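Local coordinates for protein cytosolic phospholipase A2 delta (Homo sapiens, PDB 5IZ5) that hydrolyses glycerophospholipids at the sn-2 position in a calcium-dependent manner, with a preference for linoleic acid there, at residues A312-P325 and A799-R811. The protein carries 3 engineered substitutions. Residues are numbered along the deposited sequence; the frame is centred on the assembly and turned at random.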
loop_
_atom_site.group_PDB
_atom_site.type_symbol
_atom_site.label_atom_id
_atom_site.label_comp_id
_atom_site.label_asym_id
_atom_site.label_seq_id
_atom_site.Cartn_x
_atom_site.Cartn_y
_atom_site.Cartn_z
ATOM N N ALA B 312 -2.481 -31.483 -21.206
ATOM C CA ALA B 312 -1.284 -31.773 -20.412
ATOM C C ALA B 312 -1.390 -33.073 -19.612
ATOM O O ALA B 312 -0.407 -33.790 -19.454
ATOM C CB ALA B 312 -0.990 -30.615 -19.480
ATOM N N LEU B 313 -2.580 -33.364 -19.099
ATOM C CA LEU B 313 -2.820 -34.594 -18.340
ATOM C C LEU B 313 -3.425 -35.712 -19.196
ATOM O O LEU B 313 -3.689 -36.801 -18.685
ATOM C CB LEU B 313 -3.718 -34.295 -17.131
ATOM C CG LEU B 313 -3.056 -33.888 -15.804
ATOM C CD1 LEU B 313 -1.719 -33.190 -15.984
ATOM C CD2 LEU B 313 -3.996 -33.012 -14.988
ATOM N N GLN B 314 -3.632 -35.449 -20.489
ATOM C CA GLN B 314 -4.261 -36.406 -21.395
ATOM C C GLN B 314 -5.556 -36.929 -20.783
ATOM O O GLN B 314 -5.753 -38.136 -20.670
ATOM C CB GLN B 314 -3.294 -37.556 -21.721
ATOM C CG GLN B 314 -2.044 -37.132 -22.483
ATOM C CD GLN B 314 -2.340 -36.717 -23.917
ATOM O OE1 GLN B 314 -2.868 -35.629 -24.166
ATOM N NE2 GLN B 314 -2.004 -37.586 -24.870
ATOM N N LEU B 315 -6.427 -36.005 -20.377
ATOM C CA LEU B 315 -7.650 -36.344 -19.660
ATOM C C LEU B 315 -8.706 -36.935 -20.579
ATOM O O LEU B 315 -8.960 -36.421 -21.676
ATOM C CB LEU B 315 -8.242 -35.115 -18.952
ATOM C CG LEU B 315 -7.440 -34.464 -17.824
ATOM C CD1 LEU B 315 -8.162 -33.222 -17.318
ATOM C CD2 LEU B 315 -7.196 -35.437 -16.679
ATOM N N ASP B 316 -9.326 -38.008 -20.089
ATOM C CA ASP B 316 -10.468 -38.657 -20.726
ATOM C C ASP B 316 -11.472 -37.628 -21.255
ATOM O O ASP B 316 -11.641 -37.467 -22.468
ATOM C CB ASP B 316 -11.142 -39.613 -19.713
ATOM C CG ASP B 316 -10.923 -39.184 -18.252
ATOM O OD1 ASP B 316 -9.801 -39.376 -17.725
ATOM O OD2 ASP B 316 -11.865 -38.650 -17.633
ATOM N N ARG B 317 -12.114 -36.913 -20.340
ATOM C CA ARG B 317 -13.191 -36.000 -20.707
ATOM C C ARG B 317 -12.846 -34.522 -20.521
ATOM O O ARG B 317 -11.719 -34.142 -20.169
ATOM C CB ARG B 317 -14.470 -36.365 -19.937
ATOM C CG ARG B 317 -15.718 -36.333 -20.822
ATOM C CD ARG B 317 -16.657 -37.491 -20.566
ATOM N NE ARG B 317 -17.715 -37.202 -19.592
ATOM C CZ ARG B 317 -18.363 -38.116 -18.864
ATOM N NH1 ARG B 317 -18.064 -39.412 -18.947
ATOM N NH2 ARG B 317 -19.315 -37.726 -18.021
ATOM N N ASP B 318 -13.833 -33.687 -20.822
ATOM C CA ASP B 318 -13.718 -32.253 -20.644
ATOM C C ASP B 318 -14.044 -31.873 -19.213
ATOM O O ASP B 318 -14.977 -32.411 -18.609
ATOM C CB ASP B 318 -14.653 -31.533 -21.605
ATOM C CG ASP B 318 -14.264 -31.749 -23.044
ATOM O OD1 ASP B 318 -15.183 -31.898 -23.878
ATOM O OD2 ASP B 318 -13.046 -31.791 -23.334
ATOM N N LEU B 319 -13.273 -30.932 -18.684
ATOM C CA LEU B 319 -13.457 -30.474 -17.320
ATOM C C LEU B 319 -14.634 -29.539 -17.169
ATOM O O LEU B 319 -14.824 -28.611 -17.953
ATOM C CB LEU B 319 -12.196 -29.782 -16.800
ATOM C CG LEU B 319 -11.023 -30.726 -16.559
ATOM C CD1 LEU B 319 -9.764 -29.926 -16.285
ATOM C CD2 LEU B 319 -11.316 -31.680 -15.410
ATOM N N GLN B 320 -15.426 -29.822 -16.143
ATOM C CA GLN B 320 -16.448 -28.945 -15.647
ATOM C C GLN B 320 -15.801 -27.717 -14.985
ATOM O O GLN B 320 -14.706 -27.804 -14.422
ATOM C CB GLN B 320 -17.361 -29.727 -14.660
ATOM C CG GLN B 320 -16.712 -30.521 -13.497
ATOM C CD GLN B 320 -15.790 -31.695 -13.888
ATOM O OE1 GLN B 320 -15.173 -31.690 -14.949
ATOM N NE2 GLN B 320 -15.658 -32.680 -12.995
ATOM N N GLU B 321 -16.467 -26.567 -15.077
ATOM C CA GLU B 321 -15.938 -25.303 -14.534
ATOM C C GLU B 321 -15.529 -25.427 -13.066
ATOM O O GLU B 321 -14.460 -24.959 -12.664
ATOM C CB GLU B 321 -16.977 -24.175 -14.672
ATOM C CG GLU B 321 -16.398 -22.914 -15.339
ATOM C CD GLU B 321 -16.640 -21.623 -14.563
ATOM O OE1 GLU B 321 -16.737 -20.527 -15.177
ATOM O OE2 GLU B 321 -16.703 -21.697 -13.324
ATOM N N ASP B 322 -16.406 -26.050 -12.282
ATOM C CA ASP B 322 -16.180 -26.307 -10.857
ATOM C C ASP B 322 -15.059 -27.295 -10.552
ATOM O O ASP B 322 -14.654 -27.417 -9.399
ATOM C CB ASP B 322 -17.470 -26.830 -10.213
ATOM C CG ASP B 322 -17.976 -28.101 -10.880
ATOM O OD1 ASP B 322 -18.906 -28.000 -11.710
ATOM O OD2 ASP B 322 -17.422 -29.190 -10.600
ATOM N N GLU B 323 -14.583 -28.022 -11.557
ATOM C CA GLU B 323 -13.498 -28.975 -11.349
ATOM C C GLU B 323 -12.131 -28.393 -11.688
ATOM O O GLU B 323 -11.130 -28.986 -11.330
ATOM C CB GLU B 323 -13.765 -30.238 -12.164
ATOM C CG GLU B 323 -12.735 -31.361 -12.082
ATOM C CD GLU B 323 -12.397 -31.766 -10.657
ATOM O OE1 GLU B 323 -13.284 -32.344 -10.003
ATOM O OE2 GLU B 323 -11.258 -31.518 -10.193
ATOM N N VAL B 324 -12.087 -27.232 -12.342
ATOM C CA VAL B 324 -10.821 -26.647 -12.779
ATOM C C VAL B 324 -10.054 -26.138 -11.558
ATOM O O VAL B 324 -10.532 -25.236 -10.858
ATOM C CB VAL B 324 -11.021 -25.483 -13.784
ATOM C CG1 VAL B 324 -9.677 -24.940 -14.255
ATOM C CG2 VAL B 324 -11.829 -25.951 -14.988
ATOM N N PRO B 325 -8.869 -26.714 -11.289
ATOM C CA PRO B 325 -8.098 -26.250 -10.141
ATOM C C PRO B 325 -7.484 -24.870 -10.379
ATOM O O PRO B 325 -7.114 -24.541 -11.507
ATOM C CB PRO B 325 -7.004 -27.310 -10.007
ATOM C CG PRO B 325 -6.784 -27.764 -11.410
ATOM C CD PRO B 325 -8.151 -27.764 -12.036
ATOM N N ALA B 799 6.612 -34.134 -11.212
ATOM C CA ALA B 799 6.061 -33.666 -9.937
ATOM C C ALA B 799 4.934 -32.648 -10.141
ATOM O O ALA B 799 3.939 -32.664 -9.414
ATOM C CB ALA B 799 7.161 -33.068 -9.073
ATOM N N ILE B 800 5.089 -31.772 -11.132
ATOM C CA ILE B 800 4.079 -30.742 -11.418
ATOM C C ILE B 800 2.787 -31.388 -11.912
ATOM O O ILE B 800 1.696 -31.046 -11.438
ATOM C CB ILE B 800 4.575 -29.707 -12.453
ATOM C CG1 ILE B 800 5.791 -28.954 -11.917
ATOM C CG2 ILE B 800 3.477 -28.701 -12.777
ATOM C CD1 ILE B 800 6.560 -28.195 -12.979
ATOM N N LEU B 801 2.918 -32.327 -12.852
ATOM C CA LEU B 801 1.757 -33.037 -13.391
ATOM C C LEU B 801 1.045 -33.834 -12.303
ATOM O O LEU B 801 -0.182 -33.842 -12.239
ATOM C CB LEU B 801 2.167 -33.954 -14.549
ATOM C CG LEU B 801 2.715 -33.263 -15.802
ATOM C CD1 LEU B 801 3.321 -34.276 -16.761
ATOM C CD2 LEU B 801 1.652 -32.441 -16.511
ATOM N N GLN B 802 1.819 -34.500 -11.452
ATOM C CA GLN B 802 1.269 -35.210 -10.294
ATOM C C GLN B 802 0.485 -34.288 -9.365
ATOM O O GLN B 802 -0.605 -34.637 -8.923
ATOM C CB GLN B 802 2.376 -35.917 -9.523
ATOM C CG GLN B 802 1.863 -36.864 -8.446
ATOM C CD GLN B 802 2.895 -37.133 -7.367
ATOM O OE1 GLN B 802 4.046 -37.435 -7.675
ATOM N NE2 GLN B 802 2.490 -37.027 -6.096
ATOM N N ALA B 803 1.044 -33.118 -9.068
ATOM C CA ALA B 803 0.370 -32.147 -8.204
ATOM C C ALA B 803 -0.897 -31.634 -8.867
ATOM O O ALA B 803 -1.928 -31.481 -8.213
ATOM C CB ALA B 803 1.291 -30.992 -7.868
ATOM N N LEU B 804 -0.823 -31.389 -10.171
ATOM C CA LEU B 804 -2.001 -30.991 -10.932
ATOM C C LEU B 804 -3.105 -32.050 -10.856
ATOM O O LEU B 804 -4.275 -31.705 -10.686
ATOM C CB LEU B 804 -1.640 -30.693 -12.389
ATOM C CG LEU B 804 -0.919 -29.365 -12.620
ATOM C CD1 LEU B 804 -0.293 -29.321 -14.004
ATOM C CD2 LEU B 804 -1.858 -28.187 -12.421
ATOM N N ARG B 805 -2.733 -33.327 -10.964
ATOM C CA ARG B 805 -3.700 -34.421 -10.833
ATOM C C ARG B 805 -4.336 -34.439 -9.452
ATOM O O ARG B 805 -5.547 -34.593 -9.331
ATOM C CB ARG B 805 -3.055 -35.783 -11.111
ATOM C CG ARG B 805 -2.763 -36.029 -12.577
ATOM C CD ARG B 805 -2.321 -37.459 -12.838
ATOM N NE ARG B 805 -2.018 -37.647 -14.255
ATOM C CZ ARG B 805 -2.928 -37.780 -15.220
ATOM N NH1 ARG B 805 -4.230 -37.762 -14.943
ATOM N NH2 ARG B 805 -2.532 -37.936 -16.478
ATOM N N THR B 806 -3.517 -34.288 -8.415
ATOM C CA THR B 806 -4.022 -34.238 -7.046
ATOM C C THR B 806 -4.927 -33.025 -6.841
ATOM O O THR B 806 -5.994 -33.140 -6.238
ATOM C CB THR B 806 -2.878 -34.173 -6.025
ATOM O OG1 THR B 806 -1.922 -35.198 -6.313
ATOM C CG2 THR B 806 -3.408 -34.354 -4.613
ATOM N N ALA B 807 -4.504 -31.871 -7.353
ATOM C CA ALA B 807 -5.307 -30.653 -7.286
ATOM C C ALA B 807 -6.657 -30.884 -7.946
ATOM O O ALA B 807 -7.688 -30.439 -7.440
ATOM C CB ALA B 807 -4.580 -29.495 -7.960
ATOM N N LEU B 808 -6.635 -31.584 -9.079
ATOM C CA LEU B 808 -7.850 -31.921 -9.809
ATOM C C LEU B 808 -8.775 -32.801 -8.960
ATOM O O LEU B 808 -9.953 -32.502 -8.818
ATOM C CB LEU B 808 -7.495 -32.625 -11.124
ATOM C CG LEU B 808 -8.580 -32.724 -12.189
ATOM C CD1 LEU B 808 -9.055 -31.344 -12.611
ATOM C CD2 LEU B 808 -8.047 -33.485 -13.393
ATOM N N LYS B 809 -8.232 -33.860 -8.370
ATOM C CA LYS B 809 -9.018 -34.768 -7.526
ATOM C C LYS B 809 -9.682 -34.026 -6.377
ATOM O O LYS B 809 -10.871 -34.199 -6.129
ATOM C CB LYS B 809 -8.133 -35.884 -6.969
ATOM C CG LYS B 809 -7.725 -36.897 -8.027
ATOM C CD LYS B 809 -6.707 -37.907 -7.523
ATOM C CE LYS B 809 -5.794 -38.386 -8.646
ATOM N NZ LYS B 809 -4.813 -39.397 -8.165
ATOM N N HIS B 810 -8.904 -33.193 -5.694
ATOM C CA HIS B 810 -9.395 -32.387 -4.582
ATOM C C HIS B 810 -10.589 -31.515 -4.969
ATOM O O HIS B 810 -11.487 -31.309 -4.156
ATOM C CB HIS B 810 -8.248 -31.542 -4.011
ATOM C CG HIS B 810 -8.694 -30.428 -3.118
ATOM N ND1 HIS B 810 -8.436 -29.097 -3.382
ATOM C CD2 HIS B 810 -9.387 -30.453 -1.956
ATOM C CE1 HIS B 810 -8.951 -28.353 -2.419
ATOM N NE2 HIS B 810 -9.533 -29.151 -1.542
ATOM N N ARG B 811 -10.606 -31.023 -6.206
ATOM C CA ARG B 811 -11.704 -30.184 -6.687
ATOM C C ARG B 811 -12.865 -30.990 -7.265
ATOM O O ARG B 811 -13.114 -32.124 -6.857
ATOM C CB ARG B 811 -11.200 -29.187 -7.731
ATOM C CG ARG B 811 -10.570 -27.954 -7.135
ATOM C CD ARG B 811 -11.056 -26.739 -7.871
ATOM N NE ARG B 811 -12.377 -26.347 -7.393
ATOM C CZ ARG B 811 -13.054 -25.293 -7.838
ATOM N NH1 ARG B 811 -12.546 -24.508 -8.785
ATOM N NH2 ARG B 811 -14.254 -25.029 -7.336
#
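Leu-313, near the end of helix 292-313, fits as a knob into a hole on helix 797-810 lined by Leu-801, Leu-804, Arg-805 and Leu-808. The contact lies in the patatin-like alpha/beta catalytic domain, away from the active site, and joins the C-terminal helix to the loop that leads into strand 327-331. Leu-313 and Leu-801 run alongside one another, pointing opposite ways. Their methyls are tight, with Leu-313 CD1 3.5 Å from Leu-801 CD2. Arg-805 stretches out straight as far as NE, and one face of its guanidinium rests on Leu-313 CG. Arg-805 NH2 also gives a weak hydrogen bond to Leu-313 O (2.7 Å, 130°).

Further along, Leu-808 has CG anti to its backbone N (chi1 -164°), which carries the methyls toward the loop. CD2 meets the end of Leu-315 tip to tip. Leu-808 CD1 lies 3.6 Å from Leu-319 CD2 and 3.7 Å from both Pro-325 CD and Glu-323 CG. Pro-325 CB also packs on Ala-807 CB. Ala-803 and Leu-804 also touch Leu-672 of strand 672-676, which ties this helix to the central mixed sheet. Arg-811 bends at chi2 and chi3 back over the loop. Asp-322 O lies over one face of the guanidinium, 3.1 Å from Arg-811 CZ, while Arg-811 NH1 donates to Val-324 O at 3.0 Å, at the edge of the group.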